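Local coordinates for post-proline cleaving enzyme (Rickettsia typhi, PDB 4HVT), which probably acts as a serine-type prolyl oligopeptidase, cutting short peptides on the carboxyl side of proline, at residues A[597-602]-A[613-618]. Residues are numbered along the deposited sequence; the frame is centred on the assembly and turned at random.
With EDO (1,2-ethanediol), chain E.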
loop_
_atom_site.group_PDB
_atom_site.type_symbol
_atom_site.label_atom_id
_atom_site.label_comp_id
_atom_site.label_asym_id
_atom_site.label_seq_id
_atom_site.Cartn_x
_atom_site.Cartn_y
_atom_site.Cartn_z
ATOM N N ARG A 597 -12.675 19.509 6.470
ATOM C CA ARG A 597 -13.729 18.591 6.902
ATOM C C ARG A 597 -13.315 17.123 6.880
ATOM O O ARG A 597 -14.145 16.268 7.132
ATOM C CB ARG A 597 -14.971 18.757 5.995
ATOM C CG ARG A 597 -15.535 20.179 6.059
ATOM C CD ARG A 597 -16.949 20.302 5.485
ATOM N NE ARG A 597 -17.909 19.392 6.043
ATOM C CZ ARG A 597 -19.031 18.966 5.451
ATOM N NH1 ARG A 597 -19.392 19.411 4.270
ATOM N NH2 ARG A 597 -19.815 18.102 6.077
ATOM N N TYR A 598 -12.043 16.854 6.638
ATOM C CA TYR A 598 -11.594 15.448 6.420
ATOM C C TYR A 598 -11.951 14.515 7.563
ATOM O O TYR A 598 -12.204 13.336 7.324
ATOM C CB TYR A 598 -10.102 15.292 6.033
ATOM C CG TYR A 598 -9.129 15.472 7.152
ATOM C CD1 TYR A 598 -8.734 14.395 7.922
ATOM C CD2 TYR A 598 -8.580 16.710 7.408
ATOM C CE1 TYR A 598 -7.845 14.553 8.945
ATOM C CE2 TYR A 598 -7.671 16.895 8.415
ATOM C CZ TYR A 598 -7.283 15.787 9.186
ATOM O OH TYR A 598 -6.383 15.894 10.207
ATOM N N LYS A 599 -12.022 15.034 8.799
ATOM C CA LYS A 599 -12.322 14.148 9.924
ATOM C C LYS A 599 -13.744 13.574 9.862
ATOM O O LYS A 599 -14.015 12.565 10.513
ATOM C CB LYS A 599 -12.150 14.831 11.297
ATOM C CG LYS A 599 -10.736 15.320 11.597
ATOM C CD LYS A 599 -10.527 15.921 12.986
ATOM C CE LYS A 599 -11.496 17.052 13.398
ATOM N NZ LYS A 599 -11.244 17.520 14.802
ATOM N N GLU A 600 -14.641 14.252 9.149
ATOM C CA GLU A 600 -16.036 13.854 9.069
ATOM C C GLU A 600 -16.306 12.708 8.116
ATOM O O GLU A 600 -17.414 12.243 8.077
ATOM C CB GLU A 600 -16.882 15.058 8.642
ATOM C CG GLU A 600 -16.840 16.223 9.602
ATOM C CD GLU A 600 -17.626 17.388 9.014
ATOM O OE1 GLU A 600 -18.854 17.207 8.794
ATOM O OE2 GLU A 600 -17.041 18.480 8.782
ATOM N N PHE A 601 -15.309 12.270 7.341
ATOM C CA PHE A 601 -15.544 11.362 6.220
ATOM C C PHE A 601 -14.624 10.151 6.312
ATOM O O PHE A 601 -13.407 10.302 6.553
ATOM C CB PHE A 601 -15.310 12.071 4.884
ATOM C CG PHE A 601 -16.323 13.159 4.621
ATOM C CD1 PHE A 601 -17.584 12.837 4.134
ATOM C CD2 PHE A 601 -16.032 14.472 4.890
ATOM C CE1 PHE A 601 -18.525 13.832 3.918
ATOM C CE2 PHE A 601 -16.987 15.477 4.738
ATOM C CZ PHE A 601 -18.227 15.161 4.214
ATOM N N GLY A 602 -15.185 8.948 6.116
ATOM C CA GLY A 602 -14.350 7.736 6.090
ATOM C C GLY A 602 -13.534 7.566 7.370
ATOM O O GLY A 602 -14.062 7.861 8.460
ATOM N N ASP A 613 -5.077 19.199 13.128
ATOM C CA ASP A 613 -6.481 19.210 13.482
ATOM C C ASP A 613 -7.178 20.510 13.009
ATOM O O ASP A 613 -6.939 21.555 13.566
ATOM C CB ASP A 613 -6.615 19.040 14.982
ATOM C CG ASP A 613 -8.002 18.790 15.407
ATOM O OD1 ASP A 613 -8.961 19.021 14.633
ATOM O OD2 ASP A 613 -8.169 18.331 16.537
ATOM N N PRO A 614 -8.043 20.421 11.996
ATOM C CA PRO A 614 -8.778 21.646 11.580
ATOM C C PRO A 614 -9.632 22.346 12.637
ATOM O O PRO A 614 -10.099 23.484 12.367
ATOM C CB PRO A 614 -9.665 21.157 10.409
ATOM C CG PRO A 614 -9.426 19.690 10.211
ATOM C CD PRO A 614 -8.512 19.197 11.300
ATOM N N GLU A 615 -9.843 21.733 13.799
ATOM C CA GLU A 615 -10.553 22.393 14.862
ATOM C C GLU A 615 -9.591 23.026 15.907
ATOM O O GLU A 615 -10.029 23.506 16.925
ATOM C CB GLU A 615 -11.574 21.435 15.486
ATOM C CG GLU A 615 -12.679 21.080 14.498
ATOM C CD GLU A 615 -13.771 20.219 15.088
ATOM O OE1 GLU A 615 -13.441 19.180 15.667
ATOM O OE2 GLU A 615 -14.964 20.636 15.048
ATOM N N ILE A 616 -8.269 22.971 15.646
ATOM C CA ILE A 616 -7.301 23.738 16.433
ATOM C C ILE A 616 -6.952 24.977 15.567
ATOM O O ILE A 616 -6.470 24.829 14.460
ATOM C CB ILE A 616 -5.997 22.971 16.813
ATOM C CG1 ILE A 616 -6.362 21.830 17.766
ATOM C CG2 ILE A 616 -5.096 23.970 17.578
ATOM C CD1 ILE A 616 -5.242 20.852 18.077
ATOM N N PRO A 617 -7.243 26.185 16.061
ATOM C CA PRO A 617 -7.050 27.390 15.244
ATOM C C PRO A 617 -5.713 27.449 14.489
ATOM O O PRO A 617 -5.688 27.779 13.296
ATOM C CB PRO A 617 -7.165 28.523 16.253
ATOM C CG PRO A 617 -8.034 28.027 17.315
ATOM C CD PRO A 617 -7.821 26.520 17.375
ATOM N N ASN A 618 -4.621 27.169 15.182
ATOM C CA ASN A 618 -3.315 27.313 14.514
ATOM C C ASN A 618 -3.141 26.317 13.410
ATOM O O ASN A 618 -2.607 26.685 12.366
ATOM C CB ASN A 618 -2.156 27.241 15.491
ATOM C CG ASN A 618 -0.875 27.780 14.892
ATOM O OD1 ASN A 618 -0.726 29.000 14.739
ATOM N ND2 ASN A 618 0.072 26.879 14.604
HETATM C C1 EDO E . -18.037 6.390 6.426
HETATM O O1 EDO E . -17.377 5.959 5.230
HETATM C C2 EDO E . -18.709 7.735 6.288
HETATM O O2 EDO E . -17.850 8.851 6.539
#
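A salt-bridge network of K599, D613 and E615 joins the 3-10 segment 598-600 to the type I turn D613-I616 in the alpha/beta-hydrolase domain. K599 NZ lies 2.7 Å from D613 OD1, on the syn side of the carboxylate, and 2.9 Å from E615 OE1, there on the anti side; the K599 chain bends at chi3 (-53°), which turns CE toward both acids. I616 N to D613 O (2.8 Å) closes the type I turn, while E615 N to D613 OD1 (3.0 Å) forms an Asx turn; K599 NZ and E615 N reach OD1 from opposite faces of the carboxylate plane. This second bond helps to position the oxygen that K599 NZ meets, and the ammonium probably offsets the repulsion between the two acids. Beside the salt bridges, P614 CG comes within 3.8 Å of Y598 CE2, the two side chains crossing at about a right angle, while K599 CD passes 4.2 Å from P614 CD. Y598 is held from outside the segments: its OH bonds G612 O, and its ring meets Y611 edge-to-face. The contact brings together the loop after strand 585-589 and the start of helix 617-626, across helix 608-611, whose V608 touches Y598, K599 and D613.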